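Local coordinates for protein intracellular exo-alpha-(1->5)-L-arabinofuranosidase (Bifidobacterium longum, PDB 2Y2W) that releases terminal non-reducing alpha-L-arabinofuranosyl residues from arabinans and arabinoxylan, taking part in plant cell-wall degradation, at residues 298-301 and 302-306; 343-346 and 347-350; 407-410 and 411-415. One frame throughout, in Å; residues are numbered along the deposited sequence.

Contact 1: residues 298-301 and 302-306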
ATOM      1  N   ALA D 298       1.543  28.514  38.999  1.00 49.12           N
ATOM      2  CA  ALA D 298       0.833  27.237  38.981  1.00 48.87           C
ATOM      3  C   ALA D 298       1.338  26.338  37.857  1.00 48.71           C
ATOM      4  O   ALA D 298       1.601  25.155  38.075  1.00 48.67           O
ATOM      5  CB  ALA D 298      -0.671  27.464  38.849  1.00 48.89           C
ATOM      6  N   SER D 299       1.474  26.914  36.664  1.00 48.55           N
ATOM      7  CA  SER D 299       1.959  26.194  35.489  1.00 48.40           C
ATOM      8  C   SER D 299       3.430  25.808  35.643  1.00 48.27           C
ATOM      9  O   SER D 299       3.849  24.739  35.188  1.00 48.31           O
ATOM     10  CB  SER D 299       1.761  27.037  34.228  1.00 48.41           C
ATOM     11  OG  SER D 299       2.519  28.232  34.296  1.00 48.51           O
ATOM     12  N   MET D 300       4.199  26.691  36.280  1.00 48.05           N
ATOM     13  CA  MET D 300       5.606  26.446  36.598  1.00 47.80           C
ATOM     14  C   MET D 300       5.771  25.233  37.516  1.00 47.69           C
ATOM     15  O   MET D 300       6.607  24.366  37.253  1.00 47.74           O
ATOM     16  CB  MET D 300       6.234  27.701  37.224  1.00 47.85           C
ATOM     17  CG  MET D 300       7.614  27.512  37.862  1.00 47.58           C
ATOM     18  SD  MET D 300       8.885  26.865  36.756  1.00 47.35           S
ATOM     19  CE  MET D 300       9.079  28.211  35.589  1.00 47.09           C
ATOM     20  N   GLN D 301       4.965  25.174  38.574  1.00 47.47           N
ATOM     21  CA  GLN D 301       5.007  24.066  39.535  1.00 47.34           C
ATOM     22  C   GLN D 301       4.589  22.729  38.911  1.00 47.10           C
ATOM     23  O   GLN D 301       5.127  21.682  39.271  1.00 47.09           O
ATOM     24  CB  GLN D 301       4.152  24.381  40.772  1.00 47.39           C
ATOM     25  CG  GLN D 301       4.382  23.443  41.964  1.00 47.71           C
ATOM     26  CD  GLN D 301       5.753  23.614  42.606  1.00 48.28           C
ATOM     27  OE1 GLN D 301       5.965  24.515  43.418  1.00 48.39           O
ATOM     28  NE2 GLN D 301       6.684  22.735  42.253  1.00 48.43           N
ATOM     29  N   ASP D 302       3.631  22.773  37.985  1.00 46.84           N
ATOM     30  CA  ASP D 302       3.244  21.592  37.211  1.00 46.60           C
ATOM     31  C   ASP D 302       4.409  21.116  36.342  1.00 46.16           C
ATOM     32  O   ASP D 302       4.660  19.914  36.219  1.00 46.16           O
ATOM     33  CB  ASP D 302       2.035  21.894  36.315  1.00 46.79           C
ATOM     34  CG  ASP D 302       0.773  22.215  37.104  1.00 47.41           C
ATOM     35  OD1 ASP D 302       0.821  22.259  38.353  1.00 48.04           O
ATOM     36  OD2 ASP D 302      -0.277  22.430  36.458  1.00 47.90           O
ATOM     37  N   PHE D 303       5.112  22.080  35.751  1.00 45.57           N
ATOM     38  CA  PHE D 303       6.221  21.820  34.842  1.00 45.02           C
ATOM     39  C   PHE D 303       7.442  21.219  35.547  1.00 44.73           C
ATOM     40  O   PHE D 303       8.118  20.353  34.990  1.00 44.64           O
ATOM     41  CB  PHE D 303       6.587  23.106  34.095  1.00 44.90           C
ATOM     42  CG  PHE D 303       7.821  22.995  33.248  1.00 44.71           C
ATOM     43  CD1 PHE D 303       7.921  22.024  32.255  1.00 44.46           C
ATOM     44  CD2 PHE D 303       8.877  23.878  33.429  1.00 44.42           C
ATOM     45  CE1 PHE D 303       9.060  21.925  31.471  1.00 44.27           C
ATOM     46  CE2 PHE D 303      10.017  23.793  32.645  1.00 44.43           C
ATOM     47  CZ  PHE D 303      10.109  22.815  31.662  1.00 44.43           C
ATOM     48  N   LEU D 304       7.712  21.669  36.769  1.00 44.32           N
ATOM     49  CA  LEU D 304       8.844  21.156  37.541  1.00 43.94           C
ATOM     50  C   LEU D 304       8.640  19.703  37.977  1.00 43.75           C
ATOM     51  O   LEU D 304       9.609  18.988  38.241  1.00 43.69           O
ATOM     52  CB  LEU D 304       9.137  22.054  38.746  1.00 43.94           C
ATOM     53  CG  LEU D 304       9.689  23.455  38.447  1.00 43.76           C
ATOM     54  CD1 LEU D 304       9.420  24.399  39.610  1.00 43.76           C
ATOM     55  CD2 LEU D 304      11.173  23.421  38.106  1.00 43.26           C
ATOM     56  N   ALA D 305       7.381  19.271  38.031  1.00 43.45           N
ATOM     57  CA  ALA D 305       7.045  17.893  38.377  1.00 43.18           C
ATOM     58  C   ALA D 305       6.690  17.053  37.144  1.00 43.03           C
ATOM     59  O   ALA D 305       5.894  16.110  37.234  1.00 43.04           O
ATOM     60  CB  ALA D 305       5.908  17.867  39.397  1.00 43.24           C
ATOM     61  N   SER D 306       7.295  17.386  36.003  1.00 42.81           N
ATOM     62  CA  SER D 306       7.020  16.704  34.732  1.00 42.60           C
ATOM     63  C   SER D 306       7.497  15.256  34.697  1.00 42.47           C
ATOM     64  O   SER D 306       7.021  14.462  33.883  1.00 42.58           O
ATOM     65  CB  SER D 306       7.618  17.477  33.556  1.00 42.62           C
ATOM     66  OG  SER D 306       6.862  18.643  33.285  1.00 42.70           O
TER
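Three successive i to i+4 bonds hold residues 298-304 as one short helix: D302 N to A298 O (3.1 Å), F303 N to S299 O and L304 N to M300 O. The apolar side is carried by M300 and L304, one turn apart. M300 CG lies anti to its backbone nitrogen (chi1 168°), and with a bend at chi2 the chain carries SD to 3.8 Å from L304 CD1 at a slanting approach. F303 stands beside this pair, its CD2 a looser 4.5 Å from M300 SD; its ring leads away to D384 and V387 of helix 382-397, where L304 also packs.

The helix belongs to the loop region that follows the sixth strand of a (beta/alpha)8 barrel, 280-287, and its other side meets turns of the C-terminal beta domain. There D302 and Q301 do the linking. The first torsion of D302 (chi1 -65°) sets CG beside the backbone N and turns the carboxylate toward the carbonyl of A298, with OD1 3.0 Å from A298 O. Both atoms are acceptors and do not bond; OD1 is instead held by E458 N, a contact likely to offset some of the mutual repulsion. Q301 crosses L304 at about a right angle, and its NE2 donates to R486 O. At the C-terminal end the chain leaves the helix through S306, whose OG (2.7 Å) and N (3.2 Å) both donate to F303 O from the same face of that carbonyl, gripping it twice.

Contact 2: residues 343-346 and 347-350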
ATOM      1  N   VAL D 343      12.618  19.143  26.898  1.00 36.13           N
ATOM      2  CA  VAL D 343      11.795  20.337  27.034  1.00 36.54           C
ATOM      3  C   VAL D 343      11.596  21.001  25.675  1.00 36.89           C
ATOM      4  O   VAL D 343      12.568  21.319  24.990  1.00 36.91           O
ATOM      5  CB  VAL D 343      12.410  21.343  28.046  1.00 36.54           C
ATOM      6  CG1 VAL D 343      11.657  22.667  28.033  1.00 36.47           C
ATOM      7  CG2 VAL D 343      12.415  20.756  29.452  1.00 36.42           C
ATOM      8  N   TRP D 344      10.333  21.194  25.291  1.00 37.40           N
ATOM      9  CA  TRP D 344       9.985  21.890  24.049  1.00 37.96           C
ATOM     10  C   TRP D 344       8.710  22.721  24.189  1.00 38.50           C
ATOM     11  O   TRP D 344       7.632  22.188  24.459  1.00 38.51           O
ATOM     12  CB  TRP D 344       9.867  20.897  22.882  1.00 37.85           C
ATOM     13  CG  TRP D 344       9.298  21.470  21.595  1.00 37.61           C
ATOM     14  CD1 TRP D 344       9.466  22.737  21.107  1.00 37.53           C
ATOM     15  CD2 TRP D 344       8.501  20.774  20.625  1.00 37.23           C
ATOM     16  NE1 TRP D 344       8.810  22.878  19.908  1.00 37.32           N
ATOM     17  CE2 TRP D 344       8.213  21.688  19.587  1.00 37.28           C
ATOM     18  CE3 TRP D 344       8.003  19.468  20.534  1.00 37.30           C
ATOM     19  CZ2 TRP D 344       7.443  21.339  18.471  1.00 37.12           C
ATOM     20  CZ3 TRP D 344       7.237  19.120  19.422  1.00 37.41           C
ATOM     21  CH2 TRP D 344       6.965  20.054  18.407  1.00 37.00           C
ATOM     22  N   TYR D 345       8.856  24.031  24.001  1.00 39.28           N
ATOM     23  CA  TYR D 345       7.728  24.961  23.993  1.00 40.01           C
ATOM     24  C   TYR D 345       6.991  24.865  22.658  1.00 40.45           C
ATOM     25  O   TYR D 345       7.282  25.605  21.714  1.00 40.49           O
ATOM     26  CB  TYR D 345       8.205  26.391  24.281  1.00 40.02           C
ATOM     27  CG  TYR D 345       8.615  26.609  25.722  1.00 40.44           C
ATOM     28  CD1 TYR D 345       9.928  26.381  26.139  1.00 40.88           C
ATOM     29  CD2 TYR D 345       7.688  27.036  26.671  1.00 40.74           C
ATOM     30  CE1 TYR D 345      10.306  26.573  27.470  1.00 41.23           C
ATOM     31  CE2 TYR D 345       8.054  27.229  28.001  1.00 41.22           C
ATOM     32  CZ  TYR D 345       9.361  26.997  28.394  1.00 41.39           C
ATOM     33  OH  TYR D 345       9.717  27.189  29.710  1.00 41.75           O
ATOM     34  N   SER D 346       6.035  23.940  22.598  1.00 41.11           N
ATOM     35  CA  SER D 346       5.361  23.571  21.352  1.00 41.74           C
ATOM     36  C   SER D 346       4.229  24.511  20.935  1.00 42.32           C
ATOM     37  O   SER D 346       3.662  24.360  19.850  1.00 42.36           O
ATOM     38  CB  SER D 346       4.858  22.125  21.430  1.00 41.70           C
ATOM     39  OG  SER D 346       4.104  21.904  22.609  1.00 41.63           O
ATOM     40  N   ASP D 347       3.911  25.483  21.788  1.00 43.06           N
ATOM     41  CA  ASP D 347       2.885  26.482  21.480  1.00 43.85           C
ATOM     42  C   ASP D 347       3.284  27.421  20.338  1.00 44.44           C
ATOM     43  O   ASP D 347       2.424  27.904  19.596  1.00 44.54           O
ATOM     44  CB  ASP D 347       2.490  27.276  22.732  1.00 43.79           C
ATOM     45  CG  ASP D 347       3.683  27.864  23.469  1.00 44.01           C
ATOM     46  OD1 ASP D 347       4.806  27.336  23.344  1.00 44.14           O
ATOM     47  OD2 ASP D 347       3.485  28.861  24.196  1.00 44.20           O
ATOM     48  N   LYS D 348       4.588  27.662  20.201  1.00 45.14           N
ATOM     49  CA  LYS D 348       5.136  28.466  19.104  1.00 45.80           C
ATOM     50  C   LYS D 348       4.914  27.792  17.746  1.00 46.23           C
ATOM     51  O   LYS D 348       4.603  28.459  16.758  1.00 46.37           O
ATOM     52  CB  LYS D 348       6.635  28.736  19.321  1.00 45.87           C
ATOM     53  CG  LYS D 348       6.976  29.857  20.317  1.00 46.05           C
ATOM     54  CD  LYS D 348       6.718  29.455  21.769  1.00 46.06           C
ATOM     55  CE  LYS D 348       7.338  30.437  22.755  1.00 46.23           C
ATOM     56  NZ  LYS D 348       8.754  30.095  23.074  1.00 46.06           N
ATOM     57  N   TRP D 349       5.079  26.472  17.706  1.00 46.76           N
ATOM     58  CA  TRP D 349       4.839  25.697  16.489  1.00 47.25           C
ATOM     59  C   TRP D 349       3.342  25.479  16.253  1.00 47.75           C
ATOM     60  O   TRP D 349       2.888  25.462  15.105  1.00 47.83           O
ATOM     61  CB  TRP D 349       5.592  24.361  16.534  1.00 47.11           C
ATOM     62  CG  TRP D 349       5.296  23.447  15.375  1.00 46.77           C
ATOM     63  CD1 TRP D 349       4.626  22.257  15.423  1.00 46.55           C
ATOM     64  CD2 TRP D 349       5.653  23.651  14.000  1.00 46.40           C
ATOM     65  NE1 TRP D 349       4.545  21.706  14.166  1.00 46.50           N
ATOM     66  CE2 TRP D 349       5.166  22.541  13.274  1.00 46.42           C
ATOM     67  CE3 TRP D 349       6.337  24.664  13.311  1.00 46.37           C
ATOM     68  CZ2 TRP D 349       5.341  22.413  11.889  1.00 46.24           C
ATOM     69  CZ3 TRP D 349       6.509  24.538  11.933  1.00 46.36           C
ATOM     70  CH2 TRP D 349       6.011  23.419  11.238  1.00 46.35           C
ATOM     71  N   ASN D 350       2.586  25.323  17.339  1.00 48.33           N
ATOM     72  CA  ASN D 350       1.129  25.175  17.269  1.00 48.92           C
ATOM     73  C   ASN D 350       0.414  26.409  16.712  1.00 49.39           C
ATOM     74  O   ASN D 350      -0.596  26.279  16.014  1.00 49.46           O
ATOM     75  CB  ASN D 350       0.550  24.803  18.638  1.00 48.91           C
ATOM     76  CG  ASN D 350       0.697  23.323  18.956  1.00 48.98           C
ATOM     77  OD1 ASN D 350       0.580  22.469  18.076  1.00 49.24           O
ATOM     78  ND2 ASN D 350       0.940  23.013  20.224  1.00 49.03           N
TER
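W344 lays the CZ2 corner of its indole against W349 CB, 4.0 Å away, the two side chains meeting at a slant. Between them in sequence, S346 covers one face of the same indole: its CB sits 3.8 Å from the ring plane of W344, over the centre, so the tryptophan is supported by a residue only two positions on. The backbone permits this through an inverse gamma turn centred on Y345, after which the chain enters helix 347-357. The first turn closes with N350 N donating to S346 O at 2.9 Å and 152°. N350 ND2 lies almost as near that carbonyl, but its hydrogens point poorly and no bond results.

D347 and K348 gather at Y345. The D347 carboxyl carbon lies between the backbone N and the carbonyl carbon (chi1 52°), which turns OD1 back to 3.7 Å from Y345 CB, at the edge of the phenol ring and near its plane. K348, bent at its second and fourth torsions, curls its NZ to 3.9 Å from the same Y345 CB. The phenol itself leads away, its OH bonded to D384.

By similarity W344 is important for substrate recognition, and it lies in the loop after strand 335-341, the barrel strand bearing the probable nucleophile E340. W349 meets W139 at inclined planes. The indole of W344 meets Y286 edge-to-face and Y345 OH reaches D384, so the turn sits between barrel strand 280-287 and helix 382-397.

Contact 3: residues 407-410 and 411-415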
ATOM      1  N   ARG D 407      17.647  12.264  23.487  1.00 27.21           N
ATOM      2  CA  ARG D 407      17.220  13.630  23.756  1.00 27.14           C
ATOM      3  C   ARG D 407      17.102  14.407  22.448  1.00 27.10           C
ATOM      4  O   ARG D 407      18.011  14.383  21.615  1.00 27.10           O
ATOM      5  CB  ARG D 407      18.181  14.335  24.712  1.00 27.16           C
ATOM      6  CG  ARG D 407      17.564  15.557  25.380  1.00 27.51           C
ATOM      7  CD  ARG D 407      18.595  16.633  25.660  1.00 27.90           C
ATOM      8  NE  ARG D 407      17.959  17.926  25.912  1.00 28.21           N
ATOM      9  CZ  ARG D 407      17.606  18.792  24.964  1.00 28.73           C
ATOM     10  NH1 ARG D 407      17.816  18.518  23.681  1.00 28.50           N
ATOM     11  NH2 ARG D 407      17.032  19.939  25.298  1.00 29.28           N
ATOM     12  N   ALA D 408      15.973  15.087  22.277  1.00 27.08           N
ATOM     13  CA  ALA D 408      15.700  15.854  21.068  1.00 27.10           C
ATOM     14  C   ALA D 408      15.819  17.355  21.331  1.00 27.02           C
ATOM     15  O   ALA D 408      15.153  17.875  22.225  1.00 27.03           O
ATOM     16  CB  ALA D 408      14.312  15.515  20.536  1.00 27.07           C
ATOM     17  N   GLN D 409      16.674  18.059  20.585  1.00 27.00           N
ATOM     18  CA  GLN D 409      17.584  17.477  19.595  1.00 27.03           C
ATOM     19  C   GLN D 409      19.028  17.906  19.887  1.00 27.08           C
ATOM     20  O   GLN D 409      19.288  18.558  20.899  1.00 27.16           O
ATOM     21  CB  GLN D 409      17.156  17.854  18.170  1.00 27.11           C
ATOM     22  CG  GLN D 409      15.993  17.013  17.638  1.00 27.09           C
ATOM     23  CD  GLN D 409      15.536  17.411  16.249  1.00 27.03           C
ATOM     24  OE1 GLN D 409      16.322  17.890  15.432  1.00 27.16           O
ATOM     25  NE2 GLN D 409      14.257  17.198  15.970  1.00 26.94           N
ATOM     26  N   LEU D 410      19.963  17.546  19.010  1.00 27.02           N
ATOM     27  CA  LEU D 410      21.389  17.727  19.305  1.00 26.91           C
ATOM     28  C   LEU D 410      21.907  19.165  19.165  1.00 26.76           C
ATOM     29  O   LEU D 410      22.604  19.659  20.053  1.00 26.82           O
ATOM     30  CB  LEU D 410      22.247  16.760  18.480  1.00 26.89           C
ATOM     31  CG  LEU D 410      23.727  16.641  18.865  1.00 27.19           C
ATOM     32  CD1 LEU D 410      23.908  16.150  20.304  1.00 27.27           C
ATOM     33  CD2 LEU D 410      24.465  15.737  17.891  1.00 27.07           C
ATOM     34  N   VAL D 411      21.585  19.820  18.052  1.00 26.49           N
ATOM     35  CA  VAL D 411      22.112  21.160  17.770  1.00 26.28           C
ATOM     36  C   VAL D 411      21.027  22.118  17.264  1.00 26.20           C
ATOM     37  O   VAL D 411      20.239  21.765  16.389  1.00 25.95           O
ATOM     38  CB  VAL D 411      23.294  21.116  16.760  1.00 26.24           C
ATOM     39  CG1 VAL D 411      23.979  22.475  16.659  1.00 25.95           C
ATOM     40  CG2 VAL D 411      24.306  20.057  17.157  1.00 26.35           C
ATOM     41  N   ASN D 412      21.005  23.324  17.838  1.00 26.25           N
ATOM     42  CA  ASN D 412      20.113  24.430  17.437  1.00 26.32           C
ATOM     43  C   ASN D 412      18.622  24.223  17.703  1.00 26.42           C
ATOM     44  O   ASN D 412      17.963  25.091  18.279  1.00 26.36           O
ATOM     45  CB  ASN D 412      20.348  24.849  15.977  1.00 26.29           C
ATOM     46  CG  ASN D 412      21.638  25.630  15.788  1.00 26.24           C
ATOM     47  OD1 ASN D 412      22.166  26.226  16.728  1.00 26.33           O
ATOM     48  ND2 ASN D 412      22.144  25.637  14.562  1.00 26.48           N
ATOM     49  N   VAL D 413      18.106  23.076  17.271  1.00 26.57           N
ATOM     50  CA  VAL D 413      16.705  22.721  17.433  1.00 26.71           C
ATOM     51  C   VAL D 413      16.518  22.091  18.806  1.00 26.93           C
ATOM     52  O   VAL D 413      17.081  21.030  19.084  1.00 27.00           O
ATOM     53  CB  VAL D 413      16.256  21.735  16.325  1.00 26.70           C
ATOM     54  CG1 VAL D 413      14.805  21.315  16.521  1.00 26.75           C
ATOM     55  CG2 VAL D 413      16.453  22.352  14.946  1.00 26.56           C
ATOM     56  N   ILE D 414      15.725  22.748  19.657  1.00 27.21           N
ATOM     57  CA  ILE D 414      15.523  22.329  21.058  1.00 27.46           C
ATOM     58  C   ILE D 414      16.751  21.609  21.640  1.00 27.72           C
ATOM     59  O   ILE D 414      16.683  20.442  22.035  1.00 27.77           O
ATOM     60  CB  ILE D 414      14.213  21.499  21.259  1.00 27.48           C
ATOM     61  CG1 ILE D 414      14.010  20.469  20.133  1.00 27.27           C
ATOM     62  CG2 ILE D 414      13.018  22.438  21.390  1.00 27.40           C
ATOM     63  CD1 ILE D 414      12.900  19.463  20.388  1.00 26.78           C
ATOM     64  N   ALA D 415      17.868  22.328  21.698  1.00 28.01           N
ATOM     65  CA  ALA D 415      19.177  21.697  21.856  1.00 28.30           C
ATOM     66  C   ALA D 415      20.027  22.238  23.006  1.00 28.49           C
ATOM     67  O   ALA D 415      19.931  23.415  23.345  1.00 28.34           O
ATOM     68  CB  ALA D 415      19.943  21.809  20.560  1.00 28.32           C
TER
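R407 has CG anti to its backbone nitrogen (chi1 -161°), and after a bend at chi2 the chain carries its guanidinium to the carbonyl of I414. The backbone of I414, with its positive phi, presents that carbonyl to the arginine, while the side chain is set separately: CG1 is held between the backbone N and the carbonyl carbon (chi1 43°), which leads CD1 to A408. The carbonyl oxygen takes two good bonds. R407 NH1 comes in the carbonyl plane and in its own guanidinium plane, 2.8 Å from I414 O and nearly straight at 164°, with NH2 adding a weak second bond. Q409 N, also 2.8 Å from I414 O, donates from above the carbonyl plane, away from a lone pair.

A cis peptide joins A408 to Q409, an unusual link before a residue other than proline. A408 O comes within 3.0 Å of I414 O, an acceptor pair whose repulsion the nearby arginine charge may ease. Q409 and V413 run side by side, pointing the same way, with Q409 OE1 3.9 Å from V413 CG1. I414 CD1 packs on A408 CB at 4.2 Å, and A415 CA makes a CH...O contact to Q409 O. Within the loop V413 N bonds V411 O across a tight gamma turn centred on N412.

By similarity Q409 binds the arabinofuranose, its amide weakly bonded to E69. The contact lies on strand 402-408, eighth of the (beta/alpha)8 barrel, and in the loop that follows; the strand pairs with strands 335-341 and 65-67. L410 and V411 pack on helix 94-103, A408 and I414 on Y286 of strand 280-287, and R407 forms a salt bridge with E388 of helix 382-397.

The three contacts follow one another along the chain at three successive strands of the barrel: contact 1 in the loop region after strand 280-287, contact 2 in the loop after 335-341, contact 3 on 402-408 and in the loop that follows. Contacts 1 and 2 have centres about 16 Å apart and meet where F303 CZ packs 3.8 Å from V343 CG2. Contacts 2 and 3, with centres about 13 Å apart, touch through W344 CD1 and I414 CG2 at 3.6 Å. Contacts 1 and 3 do not touch. The chain of contacts thus runs from the edge beside the beta domain to the probable substrate pocket, illustrating how consecutive loops together shape a barrel's active-site end.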